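Local structure of deoxy-D-mannose-octulosonate 8-phosphate phosphatase (Haemophilus influenzae Rd, 1K1E) at residues Gln101-Gly106 with Cys118-Ala123; Ile8-Thr13 with Gln53-Ser58. The protein hydrolyses 3-deoxy-D-manno-octulosonate 8-phosphate to 3-deoxy-D-manno-octulosonate and phosphate, a magnesium-dependent step of lipopolysaccharide biosynthesis. All coordinates share one frame; numbering follows the deposited sequence.

In the fold
Both contacts are neighbouring-strand pairs in the parallel sheet of the HAD-type phosphatase fold, and show how one backbone pattern can serve different surroundings. Contact 2 joins strand 10-14 to strand 53-58, and contact 1 joins strand 102-106 to strand 120-123. Strands 10-14 and 102-106 are adjacent, with a probable hydrogen bond from Ile12 N to Ala103 O, so the contacts are consecutive parts of one sheet. Both are core, with partly exposed residues near the strands' N-terminal ends; contact 2 is nearer the middle, its centre about 6 Å from the chain centre against about 9 Å. Contact 2 mixes apolar and polar side chains (Phe10, Gln53, Ala55, Thr13), whereas contact 1 pairs apolar packing with a mercury-bound cysteine.

Contact 1 (Gln101-Gly106 with Cys118-Ala123); sequences QTAYIG and CGTSFA. With HG (mercury (II) ion), chain N.
Cys118, in the loop that leads from helix 112-117 into strand 120-123, puts its sulfur against Tyr104 of the neighbouring parallel strand; the two strands and the helix form a beta-alpha-beta unit. Packing is tight here. Cys118 SG lies 3.6 Å from Tyr104 CB and 3.3 Å from Thr102 CG2. It binds the mercury ion at 2.3 Å. The tyrosine CG is anti to its backbone N (chi1 -170°), and ring atom CD1 comes within 3.7 Å of the mercury. Farther out, the phenol OH is hydrogen-bonded to Asp111.

On the face of Ala103, Ile105 and Phe122 the side-chain contacts are apolar. Phe122 brings CE1 to 4.0 Å from Ala103 CB, and Ile105 CG1 rests beside Phe122 CB. From the backbone, Tyr104 O lies in the plane of the phenyl ring at its edge, and it accepts from Phe122 N (2.9 Å).

Toward the N-terminal end the backbone pairing is looser. Thr102 O accepts from Thr120 N at 3.2 Å and only weakly from Gly119 N, of a partly exposed residue, and a water probably donates to this oxygen as well. Thr102 OG1 turns to Thr98 O instead.

Cys88 SG and Ala114 O complete the mercury site, which is separate from the cobalt site of Asp14, Asp16 and Asp107. The chemistry implies that a soft metal can reach this buried sulfur, probably binding it as a thiolate.

Contact 2 (Ile8-Thr13 with Gln53-Ser58); sequences IKFVIT and QVAVLS
Phe10 lies against Gln53 and Ala55 where two adjacent parallel strands of the Rossmann-like HAD core run side by side. Strand 10-14 ends in Asp14, a cobalt ligand, and strand 53-58 is the next strand of this sheet along the chain, after a connection holding the hairpin 23-37 and helix 38-49.

The Phe10 side chain starts at CB on the face it shares with Ile12, Gln53 and Ala55. CG is anti to the backbone N (chi1 -170°), and a chi2 of 36° places CD1 3.3 Å from Gln53 O, which sits near the ring plane at its edge. The same CD1 is 3.7 Å from Gln53 CB. One atom farther, CE1 reaches Ala55 CB at 3.4 Å, and the tip, CZ, is 3.3 Å from that methyl, a snug fit in which the methyl meets the ring obliquely. Helix 84-95 also packs on the ring, through Leu91 and Ala95.

Beyond the ring, Ile12 CG2 packs 3.9 Å from Leu57 CB. Backbone bonds zip the strands together: Val11 O accepts from Ala55 N at 2.8 Å, and Ala55 O in turn accepts from Thr13 N. On the opposite face Thr13 and Val56 lie side by side, with Thr13 CG2 3.5 Å from Ala55 O.

At the N-terminal end Gln53 NE2, also bonded to Ala95 O, donates to a water at 3.0 Å, and that water donates to Lys9 O, the acceptor of Gln53 N.

Contact 1 (Gln101-Gly106 with Cys118-Ala123)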
loop_
_atom_site.group_PDB
_atom_site.type_symbol
_atom_site.label_atom_id
_atom_site.label_comp_id
_atom_site.label_asym_id
_atom_site.label_seq_id
_atom_site.Cartn_x
_atom_site.Cartn_y
_atom_site.Cartn_z
ATOM N N GLN A 101 21.315 -26.863 -7.909
ATOM C CA GLN A 101 19.925 -27.018 -8.357
ATOM C C GLN A 101 18.948 -26.141 -7.543
ATOM O O GLN A 101 17.728 -26.291 -7.653
ATOM C CB GLN A 101 19.492 -28.487 -8.197
ATOM C CG GLN A 101 20.522 -29.577 -8.630
ATOM C CD GLN A 101 20.152 -31.062 -8.215
ATOM O OE1 GLN A 101 19.713 -31.354 -7.075
ATOM N NE2 GLN A 101 20.378 -31.997 -9.146
ATOM N N THR A 102 19.484 -25.266 -6.709
ATOM C CA THR A 102 18.634 -24.407 -5.867
ATOM C C THR A 102 18.711 -22.951 -6.286
ATOM O O THR A 102 19.778 -22.488 -6.704
ATOM C CB THR A 102 19.128 -24.481 -4.456
ATOM O OG1 THR A 102 19.145 -25.852 -4.034
ATOM C CG2 THR A 102 18.240 -23.677 -3.516
ATOM N N ALA A 103 17.599 -22.227 -6.171
ATOM C CA ALA A 103 17.595 -20.793 -6.505
ATOM C C ALA A 103 17.091 -20.079 -5.269
ATOM O O ALA A 103 16.292 -20.634 -4.553
ATOM C CB ALA A 103 16.663 -20.490 -7.665
ATOM N N TYR A 104 17.541 -18.837 -5.048
ATOM C CA TYR A 104 17.167 -18.070 -3.864
ATOM C C TYR A 104 16.650 -16.716 -4.323
ATOM O O TYR A 104 17.114 -16.200 -5.323
ATOM C CB TYR A 104 18.393 -17.756 -3.010
ATOM C CG TYR A 104 18.090 -17.169 -1.662
ATOM C CD1 TYR A 104 17.812 -17.978 -0.540
ATOM C CD2 TYR A 104 18.007 -15.767 -1.485
ATOM C CE1 TYR A 104 17.459 -17.419 0.709
ATOM C CE2 TYR A 104 17.685 -15.243 -0.284
ATOM C CZ TYR A 104 17.402 -16.031 0.808
ATOM O OH TYR A 104 17.078 -15.442 2.004
ATOM N N ILE A 105 15.736 -16.134 -3.567
ATOM C CA ILE A 105 15.249 -14.807 -3.937
ATOM C C ILE A 105 15.265 -13.971 -2.668
ATOM O O ILE A 105 14.672 -14.364 -1.663
ATOM C CB ILE A 105 13.809 -14.850 -4.614
ATOM C CG1 ILE A 105 13.332 -13.383 -4.879
ATOM C CG2 ILE A 105 12.824 -15.800 -3.847
ATOM C CD1 ILE A 105 12.013 -13.365 -5.758
ATOM N N GLY A 106 15.923 -12.809 -2.711
ATOM C CA GLY A 106 16.046 -12.024 -1.489
ATOM C C GLY A 106 15.996 -10.562 -1.829
ATOM O O GLY A 106 15.848 -10.192 -3.013
ATOM N N CYS A 118 23.466 -20.446 -2.785
ATOM C CA CYS A 118 22.643 -21.069 -3.865
ATOM C C CYS A 118 23.308 -21.004 -5.242
ATOM O O CYS A 118 24.171 -20.190 -5.482
ATOM C CB CYS A 118 21.267 -20.412 -3.986
ATOM S SG CYS A 118 19.998 -20.999 -2.842
ATOM N N GLY A 119 22.857 -21.860 -6.142
ATOM C CA GLY A 119 23.397 -21.893 -7.483
ATOM C C GLY A 119 22.897 -20.742 -8.340
ATOM O O GLY A 119 23.620 -20.272 -9.187
ATOM N N THR A 120 21.675 -20.284 -8.097
ATOM C CA THR A 120 21.063 -19.193 -8.871
ATOM C C THR A 120 20.433 -18.252 -7.857
ATOM O O THR A 120 19.918 -18.716 -6.834
ATOM C CB THR A 120 19.923 -19.769 -9.767
ATOM O OG1 THR A 120 20.495 -20.719 -10.682
ATOM C CG2 THR A 120 19.197 -18.695 -10.531
ATOM N N SER A 121 20.467 -16.955 -8.127
ATOM C CA SER A 121 19.890 -16.000 -7.184
ATOM C C SER A 121 19.167 -14.886 -7.936
ATOM O O SER A 121 19.602 -14.451 -8.997
ATOM C CB SER A 121 21.013 -15.389 -6.339
ATOM O OG SER A 121 22.030 -14.877 -7.191
ATOM N N PHE A 122 18.111 -14.386 -7.302
ATOM C CA PHE A 122 17.258 -13.336 -7.805
ATOM C C PHE A 122 17.067 -12.257 -6.770
ATOM O O PHE A 122 16.961 -12.553 -5.580
ATOM C CB PHE A 122 15.862 -13.883 -8.055
ATOM C CG PHE A 122 15.801 -14.908 -9.180
ATOM C CD1 PHE A 122 16.122 -16.242 -8.930
ATOM C CD2 PHE A 122 15.387 -14.553 -10.449
ATOM C CE1 PHE A 122 16.035 -17.192 -9.912
ATOM C CE2 PHE A 122 15.285 -15.536 -11.476
ATOM C CZ PHE A 122 15.617 -16.861 -11.194
ATOM N N ALA A 123 17.003 -11.009 -7.231
ATOM C CA ALA A 123 16.732 -9.916 -6.295
ATOM C C ALA A 123 15.479 -9.251 -6.780
ATOM O O ALA A 123 15.283 -9.121 -8.004
ATOM C CB ALA A 123 17.920 -8.887 -6.286
HETATM HG HG HG N . 20.557 -20.376 -0.740
HETATM O O HOH W 1 20.574 -23.017 -9.632
#

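Contact 2 (Ile8-Thr13 with Gln53-Ser58)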
loop_
_atom_site.group_PDB
_atom_site.type_symbol
_atom_site.label_atom_id
_atom_site.label_comp_id
_atom_site.label_asym_id
_atom_site.label_seq_id
_atom_site.Cartn_x
_atom_site.Cartn_y
_atom_site.Cartn_z
ATOM N N ILE A 8 16.736 -26.078 -12.067
ATOM C CA ILE A 8 16.270 -25.800 -10.715
ATOM C C ILE A 8 15.245 -26.802 -10.248
ATOM O O ILE A 8 14.265 -27.060 -10.956
ATOM C CB ILE A 8 15.668 -24.355 -10.612
ATOM C CG1 ILE A 8 16.818 -23.358 -10.938
ATOM C CG2 ILE A 8 15.074 -24.120 -9.203
ATOM C CD1 ILE A 8 16.440 -21.884 -10.991
ATOM N N LYS A 9 15.496 -27.355 -9.063
ATOM C CA LYS A 9 14.632 -28.316 -8.414
ATOM C C LYS A 9 14.124 -27.805 -7.077
ATOM O O LYS A 9 13.219 -28.406 -6.502
ATOM C CB LYS A 9 15.360 -29.661 -8.171
ATOM C CG LYS A 9 15.741 -30.349 -9.480
ATOM C CD LYS A 9 14.542 -30.598 -10.390
ATOM C CE LYS A 9 13.486 -31.499 -9.739
ATOM N NZ LYS A 9 12.517 -31.821 -10.746
ATOM N N PHE A 10 14.668 -26.688 -6.608
ATOM C CA PHE A 10 14.332 -26.135 -5.303
ATOM C C PHE A 10 14.463 -24.620 -5.339
ATOM O O PHE A 10 15.415 -24.074 -5.854
ATOM C CB PHE A 10 15.316 -26.728 -4.300
ATOM C CG PHE A 10 15.007 -26.478 -2.844
ATOM C CD1 PHE A 10 13.695 -26.448 -2.339
ATOM C CD2 PHE A 10 16.090 -26.345 -1.946
ATOM C CE1 PHE A 10 13.456 -26.277 -0.940
ATOM C CE2 PHE A 10 15.877 -26.176 -0.565
ATOM C CZ PHE A 10 14.582 -26.135 -0.058
ATOM N N VAL A 11 13.497 -23.972 -4.745
ATOM C CA VAL A 11 13.481 -22.506 -4.657
ATOM C C VAL A 11 13.334 -22.190 -3.193
ATOM O O VAL A 11 12.419 -22.693 -2.522
ATOM C CB VAL A 11 12.294 -21.950 -5.381
ATOM C CG1 VAL A 11 12.116 -20.417 -5.049
ATOM C CG2 VAL A 11 12.487 -22.162 -6.845
ATOM N N ILE A 12 14.282 -21.432 -2.661
ATOM C CA ILE A 12 14.221 -20.967 -1.259
ATOM C C ILE A 12 13.905 -19.452 -1.343
ATOM O O ILE A 12 14.611 -18.681 -2.073
ATOM C CB ILE A 12 15.601 -21.108 -0.570
ATOM C CG1 ILE A 12 15.975 -22.575 -0.424
ATOM C CG2 ILE A 12 15.576 -20.450 0.833
ATOM C CD1 ILE A 12 17.438 -22.695 -0.048
ATOM N N THR A 13 12.919 -19.016 -0.575
ATOM C CA THR A 13 12.562 -17.626 -0.600
ATOM C C THR A 13 12.612 -16.941 0.774
ATOM O O THR A 13 12.148 -17.464 1.805
ATOM C CB THR A 13 11.133 -17.413 -1.228
ATOM O OG1 THR A 13 10.861 -16.007 -1.281
ATOM C CG2 THR A 13 10.063 -17.988 -0.380
ATOM N N GLN A 53 10.515 -28.075 -5.383
ATOM C CA GLN A 53 10.061 -27.765 -4.042
ATOM C C GLN A 53 10.261 -26.297 -3.696
ATOM O O GLN A 53 11.115 -25.621 -4.306
ATOM C CB GLN A 53 10.826 -28.620 -3.067
ATOM C CG GLN A 53 10.640 -30.119 -3.369
ATOM C CD GLN A 53 11.578 -30.957 -2.480
ATOM O OE1 GLN A 53 11.394 -31.029 -1.269
ATOM N NE2 GLN A 53 12.598 -31.526 -3.082
ATOM N N VAL A 54 9.521 -25.831 -2.709
ATOM C CA VAL A 54 9.692 -24.447 -2.270
ATOM C C VAL A 54 9.948 -24.418 -0.753
ATOM O O VAL A 54 9.306 -25.124 0.004
ATOM C CB VAL A 54 8.476 -23.598 -2.626
ATOM C CG1 VAL A 54 8.641 -22.203 -2.047
ATOM C CG2 VAL A 54 8.264 -23.620 -4.201
ATOM N N ALA A 55 10.900 -23.605 -0.319
ATOM C CA ALA A 55 11.195 -23.441 1.110
ATOM C C ALA A 55 11.184 -21.939 1.453
ATOM O O ALA A 55 11.427 -21.092 0.570
ATOM C CB ALA A 55 12.560 -24.035 1.470
ATOM N N VAL A 56 10.870 -21.651 2.719
ATOM C CA VAL A 56 10.834 -20.282 3.232
ATOM C C VAL A 56 11.955 -20.155 4.258
ATOM O O VAL A 56 12.147 -21.036 5.088
ATOM C CB VAL A 56 9.457 -20.034 3.901
ATOM C CG1 VAL A 56 9.466 -18.712 4.728
ATOM C CG2 VAL A 56 8.374 -20.072 2.816
ATOM N N LEU A 57 12.668 -19.028 4.224
ATOM C CA LEU A 57 13.777 -18.787 5.129
ATOM C C LEU A 57 13.505 -17.386 5.680
ATOM O O LEU A 57 13.355 -16.466 4.911
ATOM C CB LEU A 57 15.070 -18.798 4.323
ATOM C CG LEU A 57 16.364 -19.365 4.903
ATOM C CD1 LEU A 57 17.487 -18.702 4.180
ATOM C CD2 LEU A 57 16.520 -19.123 6.403
ATOM N N SER A 58 13.391 -17.229 6.983
ATOM C CA SER A 58 13.154 -15.891 7.520
ATOM C C SER A 58 13.893 -15.787 8.840
ATOM O O SER A 58 13.978 -16.777 9.575
ATOM C CB SER A 58 11.653 -15.671 7.783
ATOM O OG SER A 58 11.456 -14.420 8.395
HETATM O O HOH W 2 12.512 -31.042 -6.042
#